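Local coordinates for protein probable starch synthase 4, chloroplastic/amyloplastic (Arabidopsis thaliana, PDB 6GNE) that is probably a starch synthase with the two-domain GT-B glycosyltransferase fold that binds adenosine-5'-diphosphate and glycans, at residues A[13-18]-A[147-152]; A[142-147]-A[170-175]. One frame throughout, in Å; residues are numbered along the deposited sequence.

Both interactions are buried and belong to one parallel region of the sheet in the starch synthase catalytic domain. Interaction 1 sets the C-terminal end of strand 11-15 against the short helix 146-150 and the start of helix 152-160, mostly through methyl groups. Interaction 2 runs along strands 141-145 and 169-174 up to their C-terminal ends, a backbone ladder to which histidine, threonine and aspartate add polar side-chain bonds. Strand 141-145 runs straight into the helix of interaction 1, so Trp147 belongs to both. The two also meet directly in the sheet, where Val13 O lies against His143 N. Each ends at bound sugar: Trp147 and Gln148 hold a glucose, Asp146 and His175 the adjoining AC1.

Interaction 1: A[13-18]-A[147-152]; sequences VHIAAE and WQTAFV. With GLC (alpha-D-glucopyranose), chain C.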
loop_
_atom_site.group_PDB
_atom_site.type_symbol
_atom_site.label_atom_id
_atom_site.label_comp_id
_atom_site.label_asym_id
_atom_site.label_seq_id
_atom_site.Cartn_x
_atom_site.Cartn_y
_atom_site.Cartn_z
ATOM N N VAL A 13 -9.965 12.893 -9.993
ATOM C CA VAL A 13 -8.626 12.578 -10.499
ATOM C C VAL A 13 -7.669 12.176 -9.362
ATOM O O VAL A 13 -7.584 12.860 -8.354
ATOM C CB VAL A 13 -8.035 13.741 -11.305
ATOM C CG1 VAL A 13 -6.667 13.375 -11.876
ATOM C CG2 VAL A 13 -8.957 14.067 -12.461
ATOM N N HIS A 14 -6.985 11.046 -9.524
ATOM C CA HIS A 14 -5.973 10.585 -8.558
ATOM C C HIS A 14 -4.611 10.813 -9.168
ATOM O O HIS A 14 -4.347 10.383 -10.280
ATOM C CB HIS A 14 -6.140 9.104 -8.220
ATOM C CG HIS A 14 -7.318 8.814 -7.368
ATOM N ND1 HIS A 14 -7.214 8.557 -6.025
ATOM C CD2 HIS A 14 -8.639 8.766 -7.661
ATOM C CE1 HIS A 14 -8.423 8.368 -5.523
ATOM N NE2 HIS A 14 -9.308 8.492 -6.497
ATOM N N ILE A 15 -3.744 11.481 -8.432
ATOM C CA ILE A 15 -2.378 11.693 -8.868
ATOM C C ILE A 15 -1.533 10.917 -7.868
ATOM O O ILE A 15 -1.636 11.149 -6.670
ATOM C CB ILE A 15 -2.011 13.199 -8.855
ATOM C CG1 ILE A 15 -2.904 13.958 -9.848
ATOM C CG2 ILE A 15 -0.539 13.428 -9.160
ATOM C CD1 ILE A 15 -2.899 15.472 -9.651
ATOM N N ALA A 16 -0.708 9.998 -8.357
ATOM C CA ALA A 16 0.098 9.151 -7.491
ATOM C C ALA A 16 1.315 8.643 -8.209
ATOM O O ALA A 16 1.376 8.681 -9.446
ATOM C CB ALA A 16 -0.744 7.978 -7.011
ATOM N N ALA A 17 2.256 8.123 -7.436
ATOM C CA ALA A 17 3.468 7.520 -7.998
ATOM C C ALA A 17 3.311 6.051 -8.343
ATOM O O ALA A 17 4.179 5.506 -9.004
ATOM C CB ALA A 17 4.640 7.712 -7.039
ATOM N N GLU A 18 2.217 5.427 -7.912
ATOM C CA GLU A 18 1.941 4.008 -8.183
ATOM C C GLU A 18 0.485 3.721 -8.508
ATOM O O GLU A 18 -0.431 4.416 -8.056
ATOM C CB GLU A 18 2.252 3.143 -6.950
ATOM C CG GLU A 18 3.692 3.091 -6.501
ATOM C CD GLU A 18 3.818 2.291 -5.196
ATOM O OE1 GLU A 18 3.415 1.096 -5.149
ATOM O OE2 GLU A 18 4.319 2.863 -4.209
ATOM N N TRP A 147 4.105 11.612 0.098
ATOM C CA TRP A 147 4.946 12.794 -0.051
ATOM C C TRP A 147 5.231 13.120 -1.509
ATOM O O TRP A 147 5.309 14.301 -1.852
ATOM C CB TRP A 147 6.238 12.684 0.785
ATOM C CG TRP A 147 7.306 11.821 0.191
ATOM C CD1 TRP A 147 7.543 10.514 0.456
ATOM C CD2 TRP A 147 8.286 12.223 -0.780
ATOM N NE1 TRP A 147 8.606 10.072 -0.293
ATOM C CE2 TRP A 147 9.080 11.098 -1.060
ATOM C CE3 TRP A 147 8.559 13.427 -1.436
ATOM C CZ2 TRP A 147 10.146 11.138 -1.960
ATOM C CZ3 TRP A 147 9.616 13.478 -2.332
ATOM C CH2 TRP A 147 10.401 12.335 -2.588
ATOM N N GLN A 148 5.342 12.107 -2.360
ATOM C CA GLN A 148 5.682 12.329 -3.768
ATOM C C GLN A 148 4.694 13.258 -4.515
ATOM O O GLN A 148 5.102 14.072 -5.348
ATOM C CB GLN A 148 5.815 11.002 -4.517
ATOM C CG GLN A 148 7.028 10.161 -4.106
ATOM C CD GLN A 148 6.742 9.192 -2.949
ATOM O OE1 GLN A 148 5.770 9.363 -2.209
ATOM N NE2 GLN A 148 7.592 8.165 -2.802
ATOM N N THR A 149 3.408 13.166 -4.198
ATOM C CA THR A 149 2.405 14.034 -4.796
ATOM C C THR A 149 1.737 14.975 -3.790
ATOM O O THR A 149 0.693 15.569 -4.085
ATOM C CB THR A 149 1.345 13.201 -5.511
ATOM O OG1 THR A 149 0.578 12.470 -4.549
ATOM C CG2 THR A 149 2.011 12.266 -6.478
ATOM N N ALA A 150 2.350 15.124 -2.610
ATOM C CA ALA A 150 1.912 16.104 -1.626
ATOM C C ALA A 150 2.036 17.519 -2.157
ATOM O O ALA A 150 1.264 18.388 -1.772
ATOM C CB ALA A 150 2.744 15.956 -0.373
ATOM N N PHE A 151 2.996 17.736 -3.049
ATOM C CA PHE A 151 3.219 19.028 -3.675
ATOM C C PHE A 151 2.011 19.561 -4.433
ATOM O O PHE A 151 1.925 20.759 -4.645
ATOM C CB PHE A 151 4.404 18.985 -4.649
ATOM C CG PHE A 151 5.672 18.424 -4.067
ATOM C CD1 PHE A 151 6.514 19.222 -3.311
ATOM C CD2 PHE A 151 6.024 17.102 -4.292
ATOM C CE1 PHE A 151 7.675 18.719 -2.786
ATOM C CE2 PHE A 151 7.176 16.575 -3.757
ATOM C CZ PHE A 151 8.015 17.392 -3.006
ATOM N N VAL A 152 1.114 18.679 -4.867
ATOM C CA VAL A 152 -0.093 19.081 -5.578
ATOM C C VAL A 152 -0.972 20.088 -4.797
ATOM O O VAL A 152 -1.471 21.051 -5.386
ATOM C CB VAL A 152 -0.920 17.838 -5.981
ATOM C CG1 VAL A 152 -2.317 18.219 -6.446
ATOM C CG2 VAL A 152 -0.227 17.062 -7.083
HETATM C C1 GLC C . 11.083 5.249 -0.559
HETATM C C2 GLC C . 9.910 6.148 -0.948
HETATM C C3 GLC C . 8.688 5.837 -0.086
HETATM C C4 GLC C . 8.329 4.369 -0.284
HETATM C C5 GLC C . 9.510 3.516 0.153
HETATM C C6 GLC C . 9.237 2.038 -0.097
HETATM O O2 GLC C . 10.307 7.515 -0.848
HETATM O O3 GLC C . 7.579 6.648 -0.454
HETATM O O4 GLC C . 7.154 4.042 0.454
HETATM O O5 GLC C . 10.684 3.879 -0.592
HETATM O O6 GLC C . 10.440 1.292 0.124
#
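Thr149 OG1 approaches Ile15 O to 3.3 Å, a contact only; its hydrogen bond is to the backbone N of His145, tying the helix back to the strand that leads into it. With chi1 at 68°, OG1 sits between the backbone N and the carbonyl carbon, while CG2 lies beside the N and turns to the 13-18 segment. That methyl meets Ala16 CA at 3.8 Å. It also meets the branch methyl of Ile15, CG2 to CG2 at 3.9 Å, the two side chains crossing obliquely. Farther along, Ile15 CD1 and Val152 CG2 touch tip to tip at 4.0 Å. Ala17 CB, beyond the end of the strand, packs loosely on Gln148 CB. Apolar contact thus carries most of the join, and the polar ends of Trp147 and Gln148 reach the glycan. Gln148, bent at chi2, lays its CD over one face of the Trp147 indole, 3.4 Å above the plane and offset toward the rim. Its NE2 donates to O3 of the glucose across 2.8 Å, at an N-H...O angle of 161°. Trp147 NE1 donates to O2 of the same sugar at 3.1 Å, with the oxygen at the edge of the indole and in its plane, so the two side chains grip adjacent hydroxyls. In the Rossmann-like N-terminal domain of the GT-B fold, strand 11-15 runs between parallel strands 45-51 and 141-145. Helix 117-134 lays Phe124 against Ile15 and Phe121 against Ala17 and Gln148, while helix 215-222 touches Trp147 with Val216.

Interaction 2: A[142-147]-A[170-175]; sequences IHCHDW and ICFTCH. With AC1 (4,6-dideoxy-4-{[(1S,4R,5S,6S)-4,5,6-trihydroxy-3-(hydroxymethyl)cyclohex-2-en-1-yl]amino}-alpha-D-glucopyranose), chain B; GLC (alpha-D-glucopyranose), chain C.
His143 CG and Cys171 SG both lie anti to their backbone N atoms (chi1 -167° and -175°), which sets the sulfur over the centre of the imidazole, a sulfur-aromatic contact 3.4 Å above its plane. His145 NE2 covers the opposite face, nearer the rim. The two strands are the parallel partners of a beta-alpha-beta unit in the N-terminal Rossmann-like domain of the GT-B fold. Between the segments the ladder includes Cys171 N to Ile142 O, Cys144 N to Cys171 O and Thr173 N to Cys144 O; Asp146 N, just past the strand, adds a bond to Thr173 O. Beside it, His143 NE2 and Thr173 OG1 share a hydrogen bond of 2.7 Å, while Tyr494 holds His143 ND1. On the other face of the sheet Cys144 SG meets Phe172 CD1 at the ring edge, 3.7 Å away. At the strand ends Asp146 divides its carboxylate: OD1 takes His175 N on its syn lone pair at 2.6 Å, and OD2 accepts from O3 of AC1 at 2.9 Å. The His175 ring is held at both nitrogens, in its own plane. NE2 bonds His145 ND1 across 3.1 Å, and ND1 donates to O6B of AC1 over 2.7 Å, at an N-H...O angle of 163°.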
loop_
_atom_site.group_PDB
_atom_site.type_symbol
_atom_site.label_atom_id
_atom_site.label_comp_id
_atom_site.label_asym_id
_atom_site.label_seq_id
_atom_site.Cartn_x
_atom_site.Cartn_y
_atom_site.Cartn_z
ATOM N N ILE A 142 -9.532 16.332 -6.675
ATOM C CA ILE A 142 -8.192 15.864 -7.002
ATOM C C ILE A 142 -7.691 15.208 -5.707
ATOM O O ILE A 142 -7.628 15.856 -4.626
ATOM C CB ILE A 142 -7.243 16.990 -7.523
ATOM C CG1 ILE A 142 -7.767 17.540 -8.853
ATOM C CG2 ILE A 142 -5.827 16.473 -7.737
ATOM C CD1 ILE A 142 -7.152 18.859 -9.268
ATOM N N HIS A 143 -7.363 13.915 -5.820
ATOM C CA HIS A 143 -6.930 13.115 -4.689
ATOM C C HIS A 143 -5.464 12.769 -4.887
ATOM O O HIS A 143 -5.135 12.056 -5.802
ATOM C CB HIS A 143 -7.815 11.875 -4.608
ATOM C CG HIS A 143 -7.700 11.120 -3.326
ATOM N ND1 HIS A 143 -8.681 10.267 -2.891
ATOM C CD2 HIS A 143 -6.735 11.099 -2.373
ATOM C CE1 HIS A 143 -8.312 9.717 -1.744
ATOM N NE2 HIS A 143 -7.137 10.214 -1.405
ATOM N N CYS A 144 -4.581 13.272 -4.039
ATOM C CA CYS A 144 -3.165 12.944 -4.149
ATOM C C CYS A 144 -2.672 12.004 -3.023
ATOM O O CYS A 144 -3.311 11.886 -1.982
ATOM C CB CYS A 144 -2.340 14.227 -4.263
ATOM S SG CYS A 144 -2.458 15.406 -2.894
ATOM N N HIS A 145 -1.555 11.314 -3.252
ATOM C CA HIS A 145 -1.058 10.226 -2.358
ATOM C C HIS A 145 0.411 10.367 -1.934
ATOM O O HIS A 145 1.315 10.402 -2.769
ATOM C CB HIS A 145 -1.276 8.900 -3.043
ATOM C CG HIS A 145 -2.708 8.664 -3.393
ATOM N ND1 HIS A 145 -3.558 7.926 -2.589
ATOM C CD2 HIS A 145 -3.468 9.137 -4.408
ATOM C CE1 HIS A 145 -4.765 7.912 -3.127
ATOM N NE2 HIS A 145 -4.738 8.648 -4.226
ATOM N N ASP A 146 0.636 10.476 -0.622
ATOM C CA ASP A 146 1.983 10.424 -0.014
ATOM C C ASP A 146 2.878 11.585 -0.418
ATOM O O ASP A 146 2.454 12.467 -1.168
ATOM C CB ASP A 146 2.650 9.042 -0.224
ATOM C CG ASP A 146 2.278 8.047 0.841
ATOM O OD1 ASP A 146 1.201 8.193 1.424
ATOM O OD2 ASP A 146 3.056 7.126 1.153
ATOM N N TRP A 147 4.105 11.612 0.098
ATOM C CA TRP A 147 4.946 12.794 -0.051
ATOM C C TRP A 147 5.231 13.120 -1.509
ATOM O O TRP A 147 5.309 14.301 -1.852
ATOM C CB TRP A 147 6.238 12.684 0.785
ATOM C CG TRP A 147 7.306 11.821 0.191
ATOM C CD1 TRP A 147 7.543 10.514 0.456
ATOM C CD2 TRP A 147 8.286 12.223 -0.780
ATOM N NE1 TRP A 147 8.606 10.072 -0.293
ATOM C CE2 TRP A 147 9.080 11.098 -1.060
ATOM C CE3 TRP A 147 8.559 13.427 -1.436
ATOM C CZ2 TRP A 147 10.146 11.138 -1.960
ATOM C CZ3 TRP A 147 9.616 13.478 -2.332
ATOM C CH2 TRP A 147 10.401 12.335 -2.588
ATOM N N ILE A 170 -9.280 19.381 -2.794
ATOM C CA ILE A 170 -8.073 18.558 -2.695
ATOM C C ILE A 170 -8.211 17.566 -1.545
ATOM O O ILE A 170 -8.553 17.936 -0.411
ATOM C CB ILE A 170 -6.794 19.420 -2.521
ATOM C CG1 ILE A 170 -6.714 20.526 -3.597
ATOM C CG2 ILE A 170 -5.535 18.559 -2.568
ATOM C CD1 ILE A 170 -6.878 20.031 -5.010
ATOM N N CYS A 171 -7.983 16.291 -1.864
ATOM C CA CYS A 171 -7.897 15.234 -0.871
ATOM C C CYS A 171 -6.462 14.735 -0.864
ATOM O O CYS A 171 -5.834 14.546 -1.917
ATOM C CB CYS A 171 -8.871 14.106 -1.198
ATOM S SG CYS A 171 -8.985 12.757 0.022
ATOM N N PHE A 172 -5.932 14.555 0.339
ATOM C CA PHE A 172 -4.596 13.967 0.519
ATOM C C PHE A 172 -4.661 12.739 1.407
ATOM O O PHE A 172 -5.197 12.798 2.500
ATOM C CB PHE A 172 -3.652 14.991 1.124
ATOM C CG PHE A 172 -2.305 14.440 1.429
ATOM C CD1 PHE A 172 -1.476 14.043 0.419
ATOM C CD2 PHE A 172 -1.852 14.347 2.729
ATOM C CE1 PHE A 172 -0.224 13.536 0.677
ATOM C CE2 PHE A 172 -0.592 13.860 3.011
ATOM C CZ PHE A 172 0.221 13.446 1.974
ATOM N N THR A 173 -4.151 11.621 0.926
ATOM C CA THR A 173 -4.010 10.428 1.751
ATOM C C THR A 173 -2.506 10.224 2.038
ATOM O O THR A 173 -1.714 10.176 1.099
ATOM C CB THR A 173 -4.643 9.214 1.063
ATOM O OG1 THR A 173 -6.046 9.429 0.918
ATOM C CG2 THR A 173 -4.410 7.919 1.862
ATOM N N CYS A 174 -2.123 10.162 3.323
ATOM C CA CYS A 174 -0.783 9.640 3.704
ATOM C C CYS A 174 -0.902 8.193 4.141
ATOM O O CYS A 174 -1.612 7.886 5.132
ATOM C CB CYS A 174 -0.105 10.462 4.813
ATOM S SG CYS A 174 1.645 10.008 5.008
ATOM N N HIS A 175 -0.222 7.331 3.389
ATOM C CA HIS A 175 -0.223 5.878 3.598
ATOM C C HIS A 175 0.911 5.412 4.567
ATOM O O HIS A 175 0.930 4.242 5.018
ATOM C CB HIS A 175 -0.034 5.154 2.270
ATOM C CG HIS A 175 -1.107 5.406 1.263
ATOM N ND1 HIS A 175 -1.975 4.420 0.855
ATOM C CD2 HIS A 175 -1.402 6.496 0.522
ATOM C CE1 HIS A 175 -2.785 4.906 -0.063
ATOM N NE2 HIS A 175 -2.464 6.167 -0.275
HETATM C C1 AC1 B . 5.977 3.841 -0.329
HETATM O O2 AC1 B . 5.049 5.901 0.552
HETATM C C2 AC1 B . 4.765 4.510 0.327
HETATM C C4A AC1 B . -0.233 0.505 3.966
HETATM C C3 AC1 B . 4.344 3.777 1.611
HETATM O O3 AC1 B . 3.176 4.437 2.108
HETATM C C4 AC1 B . 4.092 2.297 1.308
HETATM N N4A AC1 B . 3.605 1.506 2.453
HETATM C C5 AC1 B . 5.407 1.754 0.743
HETATM O O5 AC1 B . 5.726 2.441 -0.469
HETATM C C6 AC1 B . 5.346 0.282 0.372
HETATM C C1B AC1 B . 2.336 1.752 3.153
HETATM C C2B AC1 B . 2.196 0.993 4.497
HETATM O O2B AC1 B . 3.420 0.375 4.937
HETATM C C3B AC1 B . 1.072 -0.037 4.529
HETATM O O3B AC1 B . 0.811 -0.313 5.902
HETATM O O4 AC1 B . -1.202 -0.545 3.942
HETATM C C5B AC1 B . -0.040 1.112 2.608
HETATM C C7B AC1 B . 1.140 1.616 2.231
HETATM C C6B AC1 B . -1.214 1.217 1.664
HETATM O O6B AC1 B . -2.231 2.065 2.212
HETATM C C1 GLC C . 11.083 5.249 -0.559
HETATM C C2 GLC C . 9.910 6.148 -0.948
HETATM C C3 GLC C . 8.688 5.837 -0.086
HETATM C C4 GLC C . 8.329 4.369 -0.284
HETATM C C5 GLC C . 9.510 3.516 0.153
HETATM C C6 GLC C . 9.237 2.038 -0.097
HETATM O O2 GLC C . 10.307 7.515 -0.848
HETATM O O3 GLC C . 7.579 6.648 -0.454
HETATM O O4 GLC C . 7.154 4.042 0.454
HETATM O O5 GLC C . 10.684 3.879 -0.592
HETATM O O6 GLC C . 10.440 1.292 0.124
#